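Long-range contacts in DUF1214 domain-containing protein (Burkholderia cenocepacia, PDB 6ANS), which is of unknown function but carries the DUF1214 domain and, in this crystal, binds a sodium ion and a phosphate ion: residues A[118-128]-A[166-177]; A[131-141]-A[185-196]. All coordinates share one frame; numbering follows the deposited sequence. Where two conformers were deposited one is given.

Contact 1 of 2, residues A[118-128]-A[166-177]; sequences GRCEYRVTGRR and GSVEIVLSATPR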
loop_
_atom_site.group_PDB
_atom_site.type_symbol
_atom_site.label_atom_id
_atom_site.label_comp_id
_atom_site.label_asym_id
_atom_site.label_seq_id
_atom_site.Cartn_x
_atom_site.Cartn_y
_atom_site.Cartn_z
ATOM N N GLY A 118 -10.185 -14.354 -17.365
ATOM C CA GLY A 118 -9.923 -15.668 -17.940
ATOM C C GLY A 118 -10.263 -15.801 -19.415
ATOM O O GLY A 118 -9.873 -16.794 -20.043
ATOM N N ARG A 119 -10.972 -14.838 -19.984
ATOM C CA ARG A 119 -11.276 -14.879 -21.404
ATOM C C ARG A 119 -10.193 -14.235 -22.260
ATOM O O ARG A 119 -10.287 -14.276 -23.488
ATOM C CB ARG A 119 -12.618 -14.195 -21.661
ATOM C CG ARG A 119 -13.786 -14.836 -20.905
ATOM C CD ARG A 119 -15.001 -13.930 -20.924
ATOM N NE ARG A 119 -14.723 -12.643 -20.294
ATOM C CZ ARG A 119 -15.605 -11.650 -20.221
ATOM N NH1 ARG A 119 -16.815 -11.799 -20.749
ATOM N NH2 ARG A 119 -15.279 -10.503 -19.637
ATOM N N CYS A 120 -9.174 -13.649 -21.645
ATOM C CA CYS A 120 -8.100 -12.962 -22.341
ATOM C C CYS A 120 -6.801 -13.738 -22.138
ATOM O O CYS A 120 -6.780 -14.781 -21.483
ATOM C CB CYS A 120 -7.998 -11.512 -21.837
ATOM S SG CYS A 120 -9.602 -10.620 -21.968
ATOM N N GLU A 121 -5.707 -13.224 -22.696
ATOM C CA GLU A 121 -4.409 -13.874 -22.548
ATOM C C GLU A 121 -3.378 -12.889 -22.008
ATOM O O GLU A 121 -3.414 -11.699 -22.335
ATOM C CB GLU A 121 -3.956 -14.455 -23.881
ATOM C CG GLU A 121 -4.936 -15.495 -24.439
ATOM C CD GLU A 121 -4.373 -16.212 -25.655
ATOM O OE1 GLU A 121 -3.925 -15.519 -26.589
ATOM O OE2 GLU A 121 -4.361 -17.459 -25.666
ATOM N N TYR A 122 -2.460 -13.390 -21.182
ATOM C CA TYR A 122 -1.490 -12.561 -20.481
ATOM C C TYR A 122 -0.094 -13.156 -20.604
ATOM O O TYR A 122 0.089 -14.379 -20.664
ATOM C CB TYR A 122 -1.863 -12.403 -18.984
ATOM C CG TYR A 122 -3.223 -11.764 -18.810
ATOM C CD1 TYR A 122 -3.358 -10.394 -18.610
ATOM C CD2 TYR A 122 -4.374 -12.533 -18.883
ATOM C CE1 TYR A 122 -4.613 -9.818 -18.465
ATOM C CE2 TYR A 122 -5.633 -11.973 -18.752
ATOM C CZ TYR A 122 -5.750 -10.620 -18.546
ATOM O OH TYR A 122 -7.001 -10.081 -18.421
ATOM N N ARG A 123 0.885 -12.266 -20.629
ATOM C CA ARG A 123 2.299 -12.617 -20.589
ATOM C C ARG A 123 2.887 -12.123 -19.272
ATOM O O ARG A 123 2.750 -10.941 -18.931
ATOM C CB ARG A 123 3.043 -11.978 -21.762
ATOM C CG ARG A 123 4.266 -12.718 -22.212
ATOM C CD ARG A 123 5.080 -11.888 -23.208
ATOM N NE ARG A 123 4.239 -11.123 -24.124
ATOM C CZ ARG A 123 3.734 -11.598 -25.258
ATOM N NH1 ARG A 123 3.980 -12.854 -25.627
ATOM N NH2 ARG A 123 2.985 -10.815 -26.025
ATOM N N VAL A 124 3.517 -13.024 -18.526
ATOM C CA VAL A 124 4.283 -12.677 -17.334
ATOM C C VAL A 124 5.754 -12.811 -17.694
ATOM O O VAL A 124 6.189 -13.883 -18.138
ATOM C CB VAL A 124 3.929 -13.568 -16.135
ATOM C CG1 VAL A 124 4.830 -13.228 -14.957
ATOM C CG2 VAL A 124 2.460 -13.405 -15.762
ATOM N N THR A 125 6.501 -11.709 -17.560
ATOM C CA THR A 125 7.897 -11.644 -17.964
ATOM C C THR A 125 8.745 -11.064 -16.838
ATOM O O THR A 125 8.237 -10.564 -15.830
ATOM C CB THR A 125 8.089 -10.802 -19.238
ATOM O OG1 THR A 125 7.510 -9.506 -19.060
ATOM C CG2 THR A 125 7.436 -11.471 -20.423
ATOM N N GLY A 126 10.053 -11.150 -17.021
ATOM C CA GLY A 126 11.014 -10.522 -16.144
ATOM C C GLY A 126 12.171 -11.454 -15.862
ATOM O O GLY A 126 12.436 -12.392 -16.612
ATOM N N ARG A 127 12.860 -11.183 -14.765
ATOM C CA ARG A 127 14.042 -11.929 -14.374
ATOM C C ARG A 127 13.667 -12.983 -13.339
ATOM O O ARG A 127 12.850 -12.731 -12.450
ATOM C CB ARG A 127 15.119 -10.996 -13.816
ATOM C CG ARG A 127 15.435 -9.809 -14.706
ATOM C CD ARG A 127 16.113 -10.238 -15.998
ATOM N NE ARG A 127 17.328 -11.018 -15.768
ATOM C CZ ARG A 127 17.976 -11.670 -16.725
ATOM N NH1 ARG A 127 17.527 -11.614 -17.972
ATOM N NH2 ARG A 127 19.077 -12.363 -16.446
ATOM N N ARG A 128 14.245 -14.176 -13.488
ATOM C CA ARG A 128 13.978 -15.268 -12.561
ATOM C C ARG A 128 14.501 -14.965 -11.155
ATOM O O ARG A 128 13.881 -15.365 -10.163
ATOM C CB ARG A 128 14.577 -16.567 -13.110
ATOM C CG ARG A 128 14.527 -17.754 -12.160
ATOM C CD ARG A 128 13.083 -18.038 -11.676
ATOM N NE ARG A 128 13.060 -19.178 -10.752
ATOM C CZ ARG A 128 13.256 -19.083 -9.441
ATOM N NH1 ARG A 128 13.503 -17.900 -8.886
ATOM N NH2 ARG A 128 13.241 -20.170 -8.685
ATOM N N GLY A 166 18.390 -16.186 -18.351
ATOM C CA GLY A 166 17.885 -15.952 -17.016
ATOM C C GLY A 166 16.558 -15.229 -16.958
ATOM O O GLY A 166 16.137 -14.831 -15.865
ATOM N N SER A 167 15.903 -15.031 -18.096
ATOM C CA SER A 167 14.601 -14.383 -18.156
ATOM C C SER A 167 13.479 -15.391 -17.967
ATOM O O SER A 167 13.661 -16.608 -18.042
ATOM C CB SER A 167 14.399 -13.651 -19.478
ATOM O OG SER A 167 14.412 -14.558 -20.555
ATOM N N VAL A 168 12.286 -14.851 -17.765
ATOM C CA VAL A 168 11.094 -15.636 -17.510
ATOM C C VAL A 168 10.046 -15.189 -18.509
ATOM O O VAL A 168 9.831 -13.985 -18.696
ATOM C CB VAL A 168 10.586 -15.423 -16.073
ATOM C CG1 VAL A 168 9.215 -16.006 -15.905
ATOM C CG2 VAL A 168 11.542 -16.028 -15.079
ATOM N N GLU A 169 9.392 -16.165 -19.136
ATOM C CA GLU A 169 8.312 -15.947 -20.091
ATOM C C GLU A 169 7.201 -16.934 -19.757
ATOM O O GLU A 169 7.362 -18.144 -19.957
ATOM C CB GLU A 169 8.835 -16.148 -21.514
ATOM C CG GLU A 169 7.783 -16.203 -22.599
ATOM C CD GLU A 169 7.273 -14.854 -23.009
ATOM O OE1 GLU A 169 7.588 -13.874 -22.319
ATOM O OE2 GLU A 169 6.552 -14.777 -24.025
ATOM N N ILE A 170 6.063 -16.424 -19.293
ATOM C CA ILE A 170 4.947 -17.254 -18.855
ATOM C C ILE A 170 3.669 -16.727 -19.487
ATOM O O ILE A 170 3.410 -15.520 -19.442
ATOM C CB ILE A 170 4.844 -17.272 -17.320
ATOM C CG1 ILE A 170 6.079 -17.954 -16.731
ATOM C CG2 ILE A 170 3.569 -17.935 -16.849
ATOM C CD1 ILE A 170 6.286 -17.666 -15.298
ATOM N N VAL A 171 2.864 -17.619 -20.071
ATOM C CA VAL A 171 1.617 -17.231 -20.713
ATOM C C VAL A 171 0.447 -17.796 -19.918
ATOM O O VAL A 171 0.413 -18.992 -19.594
ATOM C CB VAL A 171 1.556 -17.676 -22.182
ATOM C CG1 VAL A 171 0.246 -17.213 -22.800
ATOM C CG2 VAL A 171 2.723 -17.100 -22.948
ATOM N N LEU A 172 -0.498 -16.927 -19.597
ATOM C CA LEU A 172 -1.749 -17.285 -18.957
ATOM C C LEU A 172 -2.806 -17.316 -20.053
ATOM O O LEU A 172 -2.984 -16.326 -20.771
ATOM C CB LEU A 172 -2.106 -16.258 -17.880
ATOM C CG LEU A 172 -1.524 -16.337 -16.469
ATOM C CD1 LEU A 172 -0.051 -16.620 -16.459
ATOM C CD2 LEU A 172 -1.828 -15.009 -15.709
ATOM N N SER A 173 -3.499 -18.439 -20.192
ATOM C CA SER A 173 -4.508 -18.509 -21.236
ATOM C C SER A 173 -5.451 -19.670 -20.965
ATOM O O SER A 173 -5.048 -20.703 -20.424
ATOM C CB SER A 173 -3.866 -18.670 -22.619
ATOM O OG SER A 173 -4.851 -18.584 -23.631
ATOM N N ALA A 174 -6.714 -19.489 -21.350
ATOM C CA ALA A 174 -7.607 -20.636 -21.377
ATOM C C ALA A 174 -7.323 -21.524 -22.582
ATOM O O ALA A 174 -7.729 -22.689 -22.591
ATOM C CB ALA A 174 -9.066 -20.179 -21.381
ATOM N N THR A 175 -6.634 -20.996 -23.586
ATOM C CA THR A 175 -6.237 -21.743 -24.765
ATOM C C THR A 175 -4.859 -22.363 -24.547
ATOM O O THR A 175 -3.939 -21.667 -24.112
ATOM C CB THR A 175 -6.213 -20.844 -25.995
ATOM O OG1 THR A 175 -7.504 -20.250 -26.170
ATOM C CG2 THR A 175 -5.888 -21.655 -27.240
ATOM N N PRO A 176 -4.686 -23.656 -24.811
ATOM C CA PRO A 176 -3.371 -24.278 -24.601
ATOM C C PRO A 176 -2.304 -23.634 -25.478
ATOM O O PRO A 176 -2.497 -23.427 -26.678
ATOM C CB PRO A 176 -3.606 -25.744 -24.978
ATOM C CG PRO A 176 -5.100 -25.937 -24.866
ATOM C CD PRO A 176 -5.703 -24.624 -25.257
ATOM N N ARG A 177 -1.165 -23.333 -24.859
ATOM C CA ARG A 177 0.001 -22.760 -25.525
ATOM C C ARG A 177 1.227 -23.616 -25.219
ATOM O O ARG A 177 1.275 -24.340 -24.220
ATOM C CB ARG A 177 0.269 -21.305 -25.083
ATOM C CG ARG A 177 -0.875 -20.295 -25.332
ATOM C CD ARG A 177 -1.252 -20.153 -26.818
ATOM N NE ARG A 177 -2.434 -19.301 -27.008
ATOM C CZ ARG A 177 -3.198 -19.292 -28.105
ATOM N NH1 ARG A 177 -2.926 -20.103 -29.125
ATOM N NH2 ARG A 177 -4.252 -18.484 -28.175
HETATM O O HOH W 1 -8.147 -17.023 -22.077
#
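The carbonyl O of G166 takes the backbone N-H of R128 in a nearly straight bond (3.1 Å, 174°) and also lies over the middle of one face of the R127 guanidinium, whose NH2 is held by the carbonyl of D165. Positive phi at G166 suits glycine. Next, V168 turns its CG2, anti to the carbonyl carbon, against CA and CB of R128, while its N-H reaches the O of G126. E169 and T125 form a non-hydrogen-bonded pair on the outer, partly exposed face. The E169 carboxylate lies over the CG and CD of R123, nearly coplanar with its guanidinium, and OE2 makes a long salt bridge to R123 NH1 at 3.6 Å. I170 and L172 point to the other face together with V124 and Y122, where branched apolar chains suit burial: V124 CB lies 4.0 Å from I170 CB, V124 CG2 4.1 Å from L172 CD1, and Y122 CB meets L172 CB. V124 with I170 and Y122 with L172 are hydrogen-bonded pairs, V124 N to I170 O being nearly straight at 173°. S173 stands beside E121. Its OG accepts the N-H of T175, an ST turn that bends the chain out of the strand, and lies so close to E121 OE2 that the modelled distance is doubtful. A water joins A174 N to the carbonyls of G118 and C120. R177, bent at chi2, returns to E121: NE and NH2 both bind OE2, NH2 2.7 Å away, on its syn side but tilted out of the carboxylate plane; the carboxylate and guanidinium planes stand 69° apart. The whole is an antiparallel pair central to a four-stranded mixed sheet, with 207-212 beyond 122-125 and 181-183 beyond 167-173.

Contact 2 of 2, residues A[131-141]-A[185-196]; sequences VAYLSFGTQKG and EPDTNALLVRQT. With PO4 (phosphate ion), chain E.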
loop_
_atom_site.group_PDB
_atom_site.type_symbol
_atom_site.label_atom_id
_atom_site.label_comp_id
_atom_site.label_asym_id
_atom_site.label_seq_id
_atom_site.Cartn_x
_atom_site.Cartn_y
_atom_site.Cartn_z
ATOM N N VAL A 131 15.507 -16.508 -5.794
ATOM C CA VAL A 131 14.614 -17.139 -4.833
ATOM C C VAL A 131 14.350 -18.562 -5.313
ATOM O O VAL A 131 14.064 -18.790 -6.496
ATOM C CB VAL A 131 13.334 -16.299 -4.655
ATOM C CG1 VAL A 131 12.557 -16.175 -5.963
ATOM C CG2 VAL A 131 12.466 -16.843 -3.513
ATOM N N ALA A 132 14.554 -19.544 -4.427
ATOM C CA ALA A 132 14.529 -20.927 -4.906
ATOM C C ALA A 132 13.113 -21.425 -5.175
ATOM O O ALA A 132 12.891 -22.153 -6.151
ATOM C CB ALA A 132 15.255 -21.858 -3.933
ATOM N N TYR A 133 12.145 -21.072 -4.330
ATOM C CA TYR A 133 10.765 -21.497 -4.530
ATOM C C TYR A 133 9.928 -20.372 -5.135
ATOM O O TYR A 133 9.860 -19.268 -4.585
ATOM C CB TYR A 133 10.125 -22.006 -3.240
ATOM C CG TYR A 133 8.752 -22.616 -3.492
ATOM C CD1 TYR A 133 7.601 -21.816 -3.504
ATOM C CD2 TYR A 133 8.606 -23.977 -3.743
ATOM C CE1 TYR A 133 6.341 -22.359 -3.751
ATOM C CE2 TYR A 133 7.348 -24.536 -3.993
ATOM C CZ TYR A 133 6.221 -23.718 -3.998
ATOM O OH TYR A 133 4.985 -24.258 -4.251
ATOM N N LEU A 134 9.268 -20.680 -6.252
ATOM C CA LEU A 134 8.466 -19.733 -7.020
ATOM C C LEU A 134 7.280 -20.485 -7.609
ATOM O O LEU A 134 7.483 -21.458 -8.342
ATOM C CB LEU A 134 9.318 -19.115 -8.132
ATOM C CG LEU A 134 8.582 -18.241 -9.135
ATOM C CD1 LEU A 134 8.087 -17.000 -8.417
ATOM C CD2 LEU A 134 9.524 -17.878 -10.280
ATOM N N SER A 135 6.046 -20.079 -7.275
ATOM C CA SER A 135 4.885 -20.761 -7.827
ATOM C C SER A 135 3.877 -19.748 -8.348
ATOM O O SER A 135 3.827 -18.601 -7.888
ATOM C CB SER A 135 4.240 -21.724 -6.809
ATOM O OG SER A 135 3.524 -21.039 -5.799
ATOM N N PHE A 136 3.104 -20.180 -9.347
ATOM C CA PHE A 136 2.099 -19.358 -10.013
ATOM C C PHE A 136 0.778 -20.107 -9.988
ATOM O O PHE A 136 0.675 -21.180 -10.578
ATOM C CB PHE A 136 2.478 -19.052 -11.466
ATOM C CG PHE A 136 3.811 -18.356 -11.636
ATOM C CD1 PHE A 136 3.884 -16.976 -11.685
ATOM C CD2 PHE A 136 4.987 -19.090 -11.771
ATOM C CE1 PHE A 136 5.113 -16.332 -11.846
ATOM C CE2 PHE A 136 6.207 -18.456 -11.940
ATOM C CZ PHE A 136 6.267 -17.074 -11.979
ATOM N N GLY A 137 -0.231 -19.543 -9.341
ATOM C CA GLY A 137 -1.572 -20.111 -9.347
ATOM C C GLY A 137 -2.585 -19.162 -9.957
ATOM O O GLY A 137 -2.580 -17.966 -9.660
ATOM N N THR A 138 -3.459 -19.691 -10.810
ATOM C CA THR A 138 -4.599 -18.898 -11.238
ATOM C C THR A 138 -5.826 -19.340 -10.452
ATOM O O THR A 138 -5.952 -20.506 -10.082
ATOM C CB THR A 138 -4.827 -18.973 -12.752
ATOM O OG1 THR A 138 -5.132 -20.308 -13.149
ATOM C CG2 THR A 138 -3.571 -18.482 -13.494
ATOM N N GLN A 139 -6.677 -18.378 -10.111
ATOM C CA GLN A 139 -7.785 -18.611 -9.200
ATOM C C GLN A 139 -9.053 -17.998 -9.778
ATOM O O GLN A 139 -9.010 -17.125 -10.650
ATOM C CB GLN A 139 -7.513 -18.023 -7.794
ATOM C CG GLN A 139 -6.058 -18.100 -7.296
ATOM C CD GLN A 139 -5.595 -19.533 -6.956
ATOM O OE1 GLN A 139 -4.430 -19.872 -7.153
ATOM N NE2 GLN A 139 -6.508 -20.366 -6.448
ATOM N N LYS A 140 -10.196 -18.454 -9.275
ATOM C CA LYS A 140 -11.470 -17.898 -9.689
ATOM C C LYS A 140 -12.289 -17.584 -8.446
ATOM O O LYS A 140 -11.843 -17.830 -7.323
ATOM C CB LYS A 140 -12.214 -18.860 -10.630
ATOM C CG LYS A 140 -12.626 -20.156 -9.980
ATOM C CD LYS A 140 -13.270 -21.081 -11.029
ATOM C CE LYS A 140 -13.677 -22.416 -10.435
ATOM N NZ LYS A 140 -14.352 -23.267 -11.467
ATOM N N GLY A 141 -13.506 -17.060 -8.655
ATOM C CA GLY A 141 -14.361 -16.694 -7.536
ATOM C C GLY A 141 -13.696 -15.610 -6.703
ATOM O O GLY A 141 -13.129 -14.648 -7.226
ATOM N N GLU A 185 -9.534 -20.724 -16.798
ATOM C CA GLU A 185 -10.891 -20.904 -17.280
ATOM C C GLU A 185 -11.513 -19.535 -17.544
ATOM O O GLU A 185 -10.982 -18.507 -17.107
ATOM C CB GLU A 185 -11.739 -21.662 -16.245
ATOM C CG GLU A 185 -11.195 -23.026 -15.881
ATOM C CD GLU A 185 -11.885 -23.628 -14.671
ATOM O OE1 GLU A 185 -12.894 -23.061 -14.214
ATOM O OE2 GLU A 185 -11.409 -24.675 -14.182
ATOM N N PRO A 186 -12.617 -19.476 -18.289
ATOM C CA PRO A 186 -13.306 -18.184 -18.474
ATOM C C PRO A 186 -13.560 -17.424 -17.175
ATOM O O PRO A 186 -13.463 -16.191 -17.161
ATOM C CB PRO A 186 -14.623 -18.595 -19.157
ATOM C CG PRO A 186 -14.253 -19.840 -19.937
ATOM C CD PRO A 186 -13.204 -20.553 -19.117
ATOM N N ASP A 187 -13.887 -18.126 -16.088
ATOM C CA ASP A 187 -14.159 -17.505 -14.799
ATOM C C ASP A 187 -12.903 -17.164 -14.010
ATOM O O ASP A 187 -13.022 -16.560 -12.941
ATOM C CB ASP A 187 -15.040 -18.420 -13.943
ATOM C CG ASP A 187 -16.502 -18.353 -14.325
ATOM O OD1 ASP A 187 -16.871 -17.521 -15.182
ATOM O OD2 ASP A 187 -17.288 -19.146 -13.765
ATOM N N THR A 188 -11.722 -17.576 -14.470
ATOM C CA THR A 188 -10.498 -17.221 -13.769
ATOM C C THR A 188 -10.413 -15.709 -13.664
ATOM O O THR A 188 -10.681 -14.997 -14.634
ATOM C CB THR A 188 -9.271 -17.762 -14.504
ATOM O OG1 THR A 188 -9.299 -19.193 -14.500
ATOM C CG2 THR A 188 -7.982 -17.251 -13.842
ATOM N N ASN A 189 -10.060 -15.217 -12.479
ATOM C CA ASN A 189 -9.968 -13.772 -12.283
ATOM C C ASN A 189 -8.736 -13.309 -11.521
ATOM O O ASN A 189 -8.603 -12.102 -11.287
ATOM C CB ASN A 189 -11.239 -13.246 -11.573
ATOM C CG ASN A 189 -11.430 -13.835 -10.180
ATOM O OD1 ASN A 189 -10.490 -14.334 -9.542
ATOM N ND2 ASN A 189 -12.667 -13.809 -9.713
ATOM N N ALA A 190 -7.837 -14.208 -11.119
ATOM C CA ALA A 190 -6.651 -13.792 -10.378
ATOM C C ALA A 190 -5.456 -14.690 -10.691
ATOM O O ALA A 190 -5.598 -15.884 -10.967
ATOM C CB ALA A 190 -6.890 -13.804 -8.869
ATOM N N LEU A 191 -4.275 -14.091 -10.619
ATOM C CA LEU A 191 -3.016 -14.807 -10.611
ATOM C C LEU A 191 -2.348 -14.543 -9.271
ATOM O O LEU A 191 -2.146 -13.383 -8.891
ATOM C CB LEU A 191 -2.116 -14.357 -11.759
ATOM C CG LEU A 191 -0.653 -14.788 -11.593
ATOM C CD1 LEU A 191 -0.495 -16.300 -11.796
ATOM C CD2 LEU A 191 0.242 -13.997 -12.533
ATOM N N LEU A 192 -2.000 -15.610 -8.561
ATOM C CA LEU A 192 -1.380 -15.486 -7.248
ATOM C C LEU A 192 0.013 -16.088 -7.308
ATOM O O LEU A 192 0.162 -17.294 -7.530
ATOM C CB LEU A 192 -2.226 -16.168 -6.171
ATOM C CG LEU A 192 -1.652 -16.049 -4.761
ATOM C CD1 LEU A 192 -1.343 -14.582 -4.397
ATOM C CD2 LEU A 192 -2.625 -16.677 -3.780
ATOM N N VAL A 193 1.024 -15.248 -7.120
ATOM C CA VAL A 193 2.419 -15.657 -7.202
ATOM C C VAL A 193 2.956 -15.783 -5.787
ATOM O O VAL A 193 2.762 -14.877 -4.963
ATOM C CB VAL A 193 3.255 -14.649 -8.003
ATOM C CG1 VAL A 193 4.719 -15.150 -8.140
ATOM C CG2 VAL A 193 2.623 -14.335 -9.346
ATOM N N ARG A 194 3.641 -16.890 -5.506
ATOM C CA ARG A 194 4.376 -17.055 -4.255
ATOM C C ARG A 194 5.870 -17.100 -4.542
ATOM O O ARG A 194 6.338 -17.932 -5.328
ATOM C CB ARG A 194 3.953 -18.318 -3.512
ATOM C CG ARG A 194 2.558 -18.232 -2.918
ATOM C CD ARG A 194 2.166 -19.562 -2.349
ATOM N NE ARG A 194 0.931 -19.523 -1.583
ATOM C CZ ARG A 194 -0.286 -19.573 -2.125
ATOM N NH1 ARG A 194 -0.436 -19.625 -3.453
ATOM N NH2 ARG A 194 -1.356 -19.572 -1.336
ATOM N N GLN A 195 6.614 -16.207 -3.907
ATOM C CA GLN A 195 8.063 -16.326 -3.826
ATOM C C GLN A 195 8.409 -16.649 -2.378
ATOM O O GLN A 195 8.183 -15.825 -1.482
ATOM C CB GLN A 195 8.756 -15.050 -4.299
ATOM C CG GLN A 195 8.173 -14.464 -5.589
ATOM C CD GLN A 195 9.173 -13.535 -6.263
ATOM O OE1 GLN A 195 10.376 -13.681 -6.054
ATOM N NE2 GLN A 195 8.690 -12.603 -7.093
ATOM N N THR A 196 8.962 -17.833 -2.145
ATOM C CA THR A 196 9.212 -18.305 -0.792
ATOM C C THR A 196 10.709 -18.275 -0.526
ATOM O O THR A 196 11.481 -18.965 -1.202
ATOM C CB THR A 196 8.660 -19.716 -0.592
ATOM O OG1 THR A 196 7.264 -19.724 -0.893
ATOM C CG2 THR A 196 8.866 -20.158 0.857
HETATM P P PO4 E . 0.339 -20.032 1.979
HETATM O O1 PO4 E . 1.394 -21.091 2.192
HETATM O O2 PO4 E . 0.001 -19.471 3.323
HETATM O O3 PO4 E . 0.824 -18.946 1.052
HETATM O O4 PO4 E . -0.850 -20.718 1.353
HETATM O O HOH W 2 1.203 -19.510 -5.953
HETATM O O HOH W 3 -2.909 -20.307 -4.914
HETATM O O HOH W 4 -9.970 -15.610 -7.256
HETATM O O HOH W 5 -16.595 -21.365 -12.916
HETATM O O HOH W 6 -14.752 -16.195 -10.978
#
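R194 and S135 face each other as a hydrogen-bonded pair, and the arginine reaches past the serine OG to a bound phosphate, probably from the crystallisation liquor. Extended from CG to NE, R194 gives NE to phosphate O3 (2.7 Å, 163°) and NH2 to O4, both at the guanidinium edge; Y111, Y278 and R366 hold the same ion. NH1 is spent on two waters: one bridges to S135 OG and L192 O, the other to Q139 OE1, whose amide is held mainly by Q151. With NH2 also bonded to G271 O, partners around its edge restrain the guanidinium's rotation. S135 OG is also bonded to D273. At the far end N189, its CG placed between N and carbonyl carbon (chi1 62°), swings ND2 back to G141 O, 2.7 Å away, in the plane of both groups. The N-H groups of N189 and A190 both bind Q139 O, a classic beta bulge. Beyond it K140 stretches out to E185, NZ meeting the syn lone pair of OE1 at 3.1 Å, while E185 OE2 pairs with R183. On the opposite face from R194 the side chains are mainly apolar, with T138 (OG1 to T152) and Q195 (OE1 to A206) at its ends: F136 CD1 touches V193 CG2 at 3.7 Å, F136 CB packs on L191 CD1, and L134 CD1 touches both V193 CG1 and Q195 CG. The two strands are the middle pair of an antiparallel four-stranded sheet, flanked by 109-115 next to 188-196 and 151-155 next to 133-140; F136 and L191 pack onto strand 167-173.

Overall arrangement
Contacts 1 and 2 are the central antiparallel pairs of two different sheets, and their segments alternate along the chain within one DUF1214 region. Their centres are 11 Å apart, and the sheets meet through largely apolar faces: I170 CD1 comes 3.4 Å from F136 CZ, and both V124 and L172 touch L191. Contact 1 is the more peripheral, about 23 Å from the chain centre, and its other face carries charged pairs suited to a partly exposed surface. Contact 2 is buried, about 12 Å from the centre; its second face is polar too, but there a buried arginine is paired with a phosphate and waters, and the salt bridge between its segments, K140 to E185, lies at one end.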